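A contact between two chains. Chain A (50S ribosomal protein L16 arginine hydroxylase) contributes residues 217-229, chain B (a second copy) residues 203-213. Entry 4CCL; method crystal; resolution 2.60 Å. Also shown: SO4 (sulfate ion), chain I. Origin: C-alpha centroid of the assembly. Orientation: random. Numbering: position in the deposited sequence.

Chain A 217-229: YVLQRELGGNYYS
Chain B 203-213: RAPNTRELISG

A recurring principle of protein interfaces is that the exposed start of one helix makes a good receptor for the loop that follows another, because its first amide groups lack partners within their own helix. The contact between two copies of the 50S ribosomal protein L16 arginine hydroxylase is a compact example, burying 700 Å² over both sides.

In chain A a helix runs through A:Gln220 and is closed by a Schellman motif: A:Glu222 turns to positive phi (43/62), with A:Leu223 N bonded to A:Val218 O (2.9 Å) and A:Glu222 N weakly to A:Leu219 O (3.1 Å). The chain then passes through A:Gly224 (58/41) and A:Gly225 (-79/-8) before extending from A:Asn226 to A:Ser229. In chain B, residues 203-206 are extended and the helix starts at B:Thr207. B:Asn206 is its N-cap: with chi1 at p, its OD1 accepts from B:Glu209 N at 3.0 Å, while B:Asn206 N bonds weakly to B:Glu209 OE1 at 3.3 Å.

A close fit puts A:Gly224 CA 4.8 Å from B:Thr207 CA. A CB on A:Gly224 would point toward chain B and come within 3.1 Å of B:Thr207 CB, so the bare backbone suits both the close approach and the positive phi. Its carbonyl reaches the new helix, where B:Arg208 N donates to A:Gly224 O at 3.0 Å and 160°. Beside it, B:Thr207 (chi1 m) donates from OG1 to A:Asn226 OD1 at 2.7 Å, the amide side chain being brought round by chi1 p; B:Thr207 N adds a weak bond to A:Asn226 O at 3.4 Å.

The largest bump is B:Arg208, which gives up 116 Å² and fills the hollow formed by A:Leu219, A:Glu222 and the backbone of A:Leu223 to A:Gly225. Its side chain leaves in t, t, p, and B:Arg208 CG packs 3.5 Å from A:Leu219 CD2. B:Arg208 NH1 bonds weakly to A:Leu223 O (2.8 Å, 120°), and A:Gly224 O lies over one face of the guanidinium. A sulfate, probably from the crystallisation liquor, takes bonds to its O4 from B:Arg208 NH1 (2.9 Å) and NH2 (3.0 Å). A:Gly225 leaves room for this ion, since a CB there would clash with O4.

One turn further along the chain B helix, B:Ile211 CG2 lies 4.2 Å from A:Val218 CG1 (chi1 t), an apolar pairing.

The extended segments run antiparallel and meet in a single bridge between A:Tyr227 and B:Asn206, CA atoms 4.1 Å apart, and A:Tyr228 N donates to B:Pro205 O at 3.0 Å and a nearly straight 175°. The A:Tyr227 ring (chi1 m, chi2 85°) lies flat over B:Asn206, whose CB sits 3.9 Å from the ring centroid and 10° off its normal; B:Ala204 O meets the ring edge, 3.3 Å from CD2. The small B:Ala204 CB points toward chain A, 3.3 Å from A:Tyr228 O and 4.3 Å from A:Tyr228 CB, while the ring of A:Tyr228 leads away (chi1 t).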

ATOM      1  N   TYR A 217      -3.906  -5.089   3.833  1.00 54.95           N
ATOM      2  CA  TYR A 217      -4.732  -5.633   4.904  1.00 64.51           C
ATOM      3  C   TYR A 217      -5.708  -4.591   5.435  1.00 68.70           C
ATOM      4  O   TYR A 217      -6.864  -4.900   5.720  1.00 66.95           O
ATOM      5  CB  TYR A 217      -3.855  -6.150   6.042  1.00 59.77           C
ATOM      6  CG  TYR A 217      -4.626  -6.664   7.237  1.00 60.15           C
ATOM      7  CD1 TYR A 217      -5.178  -7.938   7.236  1.00 59.51           C
ATOM      8  CD2 TYR A 217      -4.790  -5.879   8.370  1.00 65.77           C
ATOM      9  CE1 TYR A 217      -5.878  -8.412   8.330  1.00 63.05           C
ATOM     10  CE2 TYR A 217      -5.487  -6.344   9.467  1.00 69.60           C
ATOM     11  CZ  TYR A 217      -6.030  -7.610   9.441  1.00 73.48           C
ATOM     12  OH  TYR A 217      -6.725  -8.072  10.534  1.00 82.42           O
ATOM     13  N   VAL A 218      -5.230  -3.358   5.569  1.00 68.00           N
ATOM     14  CA  VAL A 218      -6.063  -2.254   6.029  1.00 61.56           C
ATOM     15  C   VAL A 218      -7.208  -2.001   5.051  1.00 65.83           C
ATOM     16  O   VAL A 218      -8.342  -1.754   5.465  1.00 66.35           O
ATOM     17  CB  VAL A 218      -5.234  -0.962   6.240  1.00 58.06           C
ATOM     18  CG1 VAL A 218      -6.142   0.255   6.376  1.00 52.79           C
ATOM     19  CG2 VAL A 218      -4.334  -1.096   7.466  1.00 53.12           C
ATOM     20  N   LEU A 219      -6.914  -2.080   3.756  1.00 69.23           N
ATOM     21  CA  LEU A 219      -7.959  -1.919   2.746  1.00 72.18           C
ATOM     22  C   LEU A 219      -8.996  -3.038   2.822  1.00 82.38           C
ATOM     23  O   LEU A 219     -10.197  -2.789   2.715  1.00 92.61           O
ATOM     24  CB  LEU A 219      -7.369  -1.873   1.334  1.00 69.97           C
ATOM     25  CG  LEU A 219      -6.370  -0.766   0.988  1.00 76.15           C
ATOM     26  CD1 LEU A 219      -6.275  -0.580  -0.519  1.00 78.78           C
ATOM     27  CD2 LEU A 219      -6.739   0.535   1.666  1.00 73.78           C
ATOM     28  N   GLN A 220      -8.517  -4.268   2.996  1.00 80.78           N
ATOM     29  CA  GLN A 220      -9.375  -5.455   2.980  1.00 79.94           C
ATOM     30  C   GLN A 220     -10.419  -5.488   4.098  1.00 79.65           C
ATOM     31  O   GLN A 220     -11.608  -5.685   3.842  1.00 88.49           O
ATOM     32  CB  GLN A 220      -8.527  -6.734   2.997  1.00 93.50           C
ATOM     33  CG  GLN A 220      -8.443  -7.461   1.654  1.00108.72           C
ATOM     34  CD  GLN A 220      -7.921  -6.582   0.522  1.00119.78           C
ATOM     35  OE1 GLN A 220      -8.651  -5.759  -0.032  1.00123.24           O
ATOM     36  NE2 GLN A 220      -6.652  -6.763   0.170  1.00122.60           N
ATOM     37  N   ARG A 221      -9.970  -5.280   5.332  1.00 77.79           N
ATOM     38  CA  ARG A 221     -10.859  -5.270   6.486  1.00 80.32           C
ATOM     39  C   ARG A 221     -11.474  -3.883   6.614  1.00 79.66           C
ATOM     40  O   ARG A 221     -12.199  -3.604   7.570  1.00 79.81           O
ATOM     41  CB  ARG A 221     -10.094  -5.618   7.765  1.00 82.85           C
ATOM     42  CG  ARG A 221      -9.167  -6.815   7.641  1.00 90.78           C
ATOM     43  CD  ARG A 221      -9.631  -7.986   8.498  1.00101.03           C
ATOM     44  NE  ARG A 221     -10.642  -8.794   7.824  1.00112.47           N
ATOM     45  CZ  ARG A 221     -11.740  -9.263   8.406  1.00113.09           C
ATOM     46  NH1 ARG A 221     -11.979  -9.002   9.685  1.00114.72           N
ATOM     47  NH2 ARG A 221     -12.601  -9.992   7.710  1.00107.45           N
ATOM     48  N   GLU A 222     -11.154  -3.028   5.641  1.00 78.60           N
ATOM     49  CA  GLU A 222     -11.574  -1.623   5.582  1.00 82.77           C
ATOM     50  C   GLU A 222     -11.471  -0.912   6.929  1.00 80.24           C
ATOM     51  O   GLU A 222     -12.462  -0.434   7.480  1.00 81.60           O
ATOM     52  CB  GLU A 222     -12.959  -1.447   4.923  1.00 87.83           C
ATOM     53  CG  GLU A 222     -14.099  -2.271   5.501  1.00102.15           C
ATOM     54  CD  GLU A 222     -15.379  -2.136   4.701  1.00113.38           C
ATOM     55  OE1 GLU A 222     -15.671  -1.014   4.232  1.00114.87           O
ATOM     56  OE2 GLU A 222     -16.085  -3.154   4.532  1.00116.83           O
ATOM     57  N   LEU A 223     -10.246  -0.843   7.438  1.00 68.58           N
ATOM     58  CA  LEU A 223      -9.976  -0.218   8.724  1.00 60.55           C
ATOM     59  C   LEU A 223      -9.464   1.199   8.504  1.00 58.44           C
ATOM     60  O   LEU A 223      -9.282   1.624   7.364  1.00 57.36           O
ATOM     61  CB  LEU A 223      -8.947  -1.040   9.503  1.00 63.09           C
ATOM     62  CG  LEU A 223      -9.252  -2.534   9.647  1.00 62.13           C
ATOM     63  CD1 LEU A 223      -8.148  -3.245  10.410  1.00 58.07           C
ATOM     64  CD2 LEU A 223     -10.595  -2.749  10.325  1.00 65.88           C
ATOM     65  N   GLY A 224      -9.220   1.921   9.594  1.00 60.06           N
ATOM     66  CA  GLY A 224      -8.759   3.297   9.512  1.00 60.62           C
ATOM     67  C   GLY A 224      -9.719   4.193   8.751  1.00 64.40           C
ATOM     68  O   GLY A 224      -9.297   5.036   7.960  1.00 70.39           O
ATOM     69  N   GLY A 225     -11.013   4.008   8.990  1.00 61.88           N
ATOM     70  CA  GLY A 225     -12.031   4.789   8.310  1.00 58.13           C
ATOM     71  C   GLY A 225     -12.204   6.181   8.888  1.00 56.44           C
ATOM     72  O   GLY A 225     -12.919   7.011   8.325  1.00 56.69           O
ATOM     73  N   ASN A 226     -11.540   6.438  10.011  1.00 55.49           N
ATOM     74  CA  ASN A 226     -11.645   7.722  10.698  1.00 52.11           C
ATOM     75  C   ASN A 226     -11.048   8.878   9.895  1.00 59.12           C
ATOM     76  O   ASN A 226      -9.932   8.782   9.388  1.00 61.19           O
ATOM     77  CB  ASN A 226     -10.981   7.641  12.075  1.00 63.32           C
ATOM     78  CG  ASN A 226      -9.475   7.469  11.988  1.00 66.18           C
ATOM     79  OD1 ASN A 226      -8.974   6.649  11.219  1.00 68.01           O
ATOM     80  ND2 ASN A 226      -8.746   8.260  12.765  1.00 68.43           N
ATOM     81  N   TYR A 227     -11.793   9.973   9.792  1.00 61.64           N
ATOM     82  CA  TYR A 227     -11.374  11.107   8.975  1.00 57.58           C
ATOM     83  C   TYR A 227     -10.640  12.183   9.762  1.00 58.93           C
ATOM     84  O   TYR A 227     -10.961  12.450  10.921  1.00 60.57           O
ATOM     85  CB  TYR A 227     -12.571  11.725   8.251  1.00 52.69           C
ATOM     86  CG  TYR A 227     -13.044  10.905   7.078  1.00 54.46           C
ATOM     87  CD1 TYR A 227     -13.936   9.855   7.257  1.00 54.89           C
ATOM     88  CD2 TYR A 227     -12.590  11.171   5.793  1.00 51.81           C
ATOM     89  CE1 TYR A 227     -14.367   9.098   6.188  1.00 57.01           C
ATOM     90  CE2 TYR A 227     -13.014  10.419   4.718  1.00 59.36           C
ATOM     91  CZ  TYR A 227     -13.903   9.384   4.921  1.00 57.73           C
ATOM     92  OH  TYR A 227     -14.328   8.632   3.850  1.00 54.24           O
ATOM     93  N   TYR A 228      -9.647  12.787   9.118  1.00 56.91           N
ATOM     94  CA  TYR A 228      -8.962  13.949   9.662  1.00 52.95           C
ATOM     95  C   TYR A 228      -9.992  15.043   9.910  1.00 50.76           C
ATOM     96  O   TYR A 228     -10.811  15.339   9.041  1.00 48.15           O
ATOM     97  CB  TYR A 228      -7.896  14.439   8.678  1.00 51.16           C
ATOM     98  CG  TYR A 228      -7.193  15.713   9.101  1.00 54.13           C
ATOM     99  CD1 TYR A 228      -7.712  16.963   8.772  1.00 51.63           C
ATOM    100  CD2 TYR A 228      -6.007  15.666   9.821  1.00 52.35           C
ATOM    101  CE1 TYR A 228      -7.072  18.129   9.158  1.00 47.54           C
ATOM    102  CE2 TYR A 228      -5.360  16.824  10.205  1.00 57.96           C
ATOM    103  CZ  TYR A 228      -5.896  18.052   9.875  1.00 57.51           C
ATOM    104  OH  TYR A 228      -5.249  19.202  10.263  1.00 48.41           O
ATOM    105  N   SER A 229      -9.950  15.637  11.098  1.00 52.50           N
ATOM    106  CA  SER A 229     -10.901  16.676  11.466  1.00 54.36           C
ATOM    107  C   SER A 229     -10.190  17.824  12.176  1.00 53.09           C
ATOM    108  O   SER A 229      -9.201  17.612  12.878  1.00 52.08           O
ATOM    109  CB  SER A 229     -11.993  16.101  12.365  1.00 58.19           C
ATOM    110  OG  SER A 229     -11.504  15.880  13.676  1.00 65.69           O
TER
ATOM    111  N   ARG B 203     -12.437  18.612   1.595  1.00 63.17           N
ATOM    112  CA  ARG B 203     -11.889  17.270   1.529  1.00 57.99           C
ATOM    113  C   ARG B 203     -10.958  17.009   2.699  1.00 56.49           C
ATOM    114  O   ARG B 203     -10.096  17.828   3.013  1.00 50.46           O
ATOM    115  CB  ARG B 203     -11.136  17.078   0.211  1.00 58.26           C
ATOM    116  CG  ARG B 203     -10.228  18.244  -0.137  1.00 59.85           C
ATOM    117  CD  ARG B 203      -9.564  18.065  -1.489  1.00 63.90           C
ATOM    118  NE  ARG B 203      -8.661  16.919  -1.512  1.00 71.88           N
ATOM    119  CZ  ARG B 203      -7.815  16.658  -2.502  1.00 72.36           C
ATOM    120  NH1 ARG B 203      -7.750  17.468  -3.551  1.00 73.96           N
ATOM    121  NH2 ARG B 203      -7.030  15.592  -2.440  1.00 66.64           N
ATOM    122  N   ALA B 204     -11.144  15.871   3.354  1.00 58.10           N
ATOM    123  CA  ALA B 204     -10.185  15.425   4.347  1.00 56.20           C
ATOM    124  C   ALA B 204      -9.940  13.938   4.154  1.00 56.83           C
ATOM    125  O   ALA B 204     -10.874  13.179   3.896  1.00 56.49           O
ATOM    126  CB  ALA B 204     -10.702  15.707   5.747  1.00 55.18           C
ATOM    127  N   PRO B 205      -8.677  13.515   4.288  1.00 53.44           N
ATOM    128  CA  PRO B 205      -8.311  12.105   4.134  1.00 55.10           C
ATOM    129  C   PRO B 205      -8.641  11.293   5.377  1.00 54.93           C
ATOM    130  O   PRO B 205      -8.702  11.854   6.470  1.00 56.13           O
ATOM    131  CB  PRO B 205      -6.795  12.166   3.940  1.00 51.17           C
ATOM    132  CG  PRO B 205      -6.376  13.377   4.712  1.00 51.27           C
ATOM    133  CD  PRO B 205      -7.503  14.371   4.541  1.00 55.43           C
ATOM    134  N   ASN B 206      -8.849   9.991   5.215  1.00 55.94           N
ATOM    135  CA  ASN B 206      -8.876   9.102   6.367  1.00 56.33           C
ATOM    136  C   ASN B 206      -7.554   8.344   6.461  1.00 62.62           C
ATOM    137  O   ASN B 206      -6.687   8.508   5.604  1.00 72.99           O
ATOM    138  CB  ASN B 206     -10.091   8.165   6.334  1.00 55.72           C
ATOM    139  CG  ASN B 206     -10.238   7.424   5.019  1.00 55.22           C
ATOM    140  OD1 ASN B 206      -9.253   7.095   4.359  1.00 57.07           O
ATOM    141  ND2 ASN B 206     -11.480   7.147   4.639  1.00 51.43           N
ATOM    142  N   THR B 207      -7.397   7.517   7.489  1.00 61.19           N
ATOM    143  CA  THR B 207      -6.111   6.873   7.745  1.00 51.67           C
ATOM    144  C   THR B 207      -5.790   5.849   6.665  1.00 51.64           C
ATOM    145  O   THR B 207      -4.638   5.703   6.248  1.00 51.71           O
ATOM    146  CB  THR B 207      -6.086   6.199   9.127  1.00 52.02           C
ATOM    147  OG1 THR B 207      -6.518   7.136  10.121  1.00 52.19           O
ATOM    148  CG2 THR B 207      -4.684   5.727   9.462  1.00 52.25           C
ATOM    149  N   ARG B 208      -6.830   5.149   6.226  1.00 51.64           N
ATOM    150  CA  ARG B 208      -6.742   4.181   5.142  1.00 52.82           C
ATOM    151  C   ARG B 208      -6.102   4.783   3.891  1.00 51.72           C
ATOM    152  O   ARG B 208      -5.138   4.233   3.347  1.00 54.24           O
ATOM    153  CB  ARG B 208      -8.145   3.637   4.840  1.00 53.87           C
ATOM    154  CG  ARG B 208      -8.339   3.082   3.444  1.00 60.01           C
ATOM    155  CD  ARG B 208      -9.580   2.194   3.352  1.00 65.18           C
ATOM    156  NE  ARG B 208     -10.838   2.936   3.440  1.00 70.71           N
ATOM    157  CZ  ARG B 208     -11.656   2.914   4.490  1.00 69.83           C
ATOM    158  NH1 ARG B 208     -11.357   2.188   5.559  1.00 74.07           N
ATOM    159  NH2 ARG B 208     -12.779   3.616   4.470  1.00 66.87           N
ATOM    160  N   GLU B 209      -6.627   5.927   3.459  1.00 51.61           N
ATOM    161  CA  GLU B 209      -6.117   6.630   2.283  1.00 56.99           C
ATOM    162  C   GLU B 209      -4.673   7.093   2.454  1.00 59.41           C
ATOM    163  O   GLU B 209      -3.883   7.078   1.502  1.00 62.16           O
ATOM    164  CB  GLU B 209      -7.022   7.819   1.941  1.00 51.62           C
ATOM    165  CG  GLU B 209      -8.254   7.424   1.140  1.00 51.78           C
ATOM    166  CD  GLU B 209      -9.456   8.312   1.402  1.00 57.84           C
ATOM    167  OE1 GLU B 209      -9.284   9.415   1.966  1.00 60.52           O
ATOM    168  OE2 GLU B 209     -10.581   7.899   1.050  1.00 63.55           O
ATOM    169  N   LEU B 210      -4.316   7.445   3.685  1.00 53.46           N
ATOM    170  CA  LEU B 210      -2.993   7.973   3.975  1.00 54.10           C
ATOM    171  C   LEU B 210      -2.007   6.828   3.862  1.00 55.89           C
ATOM    172  O   LEU B 210      -1.115   6.853   3.017  1.00 59.65           O
ATOM    173  CB  LEU B 210      -2.926   8.578   5.383  1.00 51.95           C
ATOM    174  CG  LEU B 210      -3.655   9.891   5.674  1.00 51.84           C
ATOM    175  CD1 LEU B 210      -3.534  10.239   7.150  1.00 52.02           C
ATOM    176  CD2 LEU B 210      -3.101  11.010   4.814  1.00 52.07           C
ATOM    177  N   ILE B 211      -2.162   5.834   4.729  1.00 60.30           N
ATOM    178  CA  ILE B 211      -1.289   4.665   4.719  1.00 66.92           C
ATOM    179  C   ILE B 211      -1.208   3.975   3.345  1.00 60.50           C
ATOM    180  O   ILE B 211      -0.127   3.543   2.931  1.00 59.65           O
ATOM    181  CB  ILE B 211      -1.657   3.675   5.857  1.00 57.43           C
ATOM    182  CG1 ILE B 211      -0.498   2.715   6.153  1.00 66.63           C
ATOM    183  CG2 ILE B 211      -2.956   2.941   5.547  1.00 60.42           C
ATOM    184  CD1 ILE B 211      -0.641   1.978   7.474  1.00 78.31           C
ATOM    185  N   SER B 212      -2.328   3.911   2.622  1.00 58.26           N
ATOM    186  CA  SER B 212      -2.312   3.348   1.270  1.00 57.97           C
ATOM    187  C   SER B 212      -1.458   4.187   0.319  1.00 59.58           C
ATOM    188  O   SER B 212      -0.543   3.669  -0.340  1.00 61.18           O
ATOM    189  CB  SER B 212      -3.729   3.228   0.706  1.00 57.80           C
ATOM    190  OG  SER B 212      -3.705   2.694  -0.605  1.00 69.84           O
ATOM    191  N   GLY B 213      -1.765   5.482   0.257  1.00 63.19           N
ATOM    192  CA  GLY B 213      -1.019   6.403  -0.583  1.00 53.38           C
ATOM    193  C   GLY B 213       0.477   6.364  -0.330  1.00 59.89           C
ATOM    194  O   GLY B 213       1.266   6.228  -1.267  1.00 59.98           O
TER
HETATM  195  S   SO4 I1379     -15.372   2.183   6.823  1.00166.98           S
HETATM  196  O1  SO4 I1379     -15.797   3.476   7.353  1.00166.83           O
HETATM  197  O2  SO4 I1379     -15.915   1.114   7.655  1.00165.77           O
HETATM  198  O3  SO4 I1379     -15.860   2.030   5.454  1.00166.99           O
HETATM  199  O4  SO4 I1379     -13.914   2.113   6.825  1.00168.45           O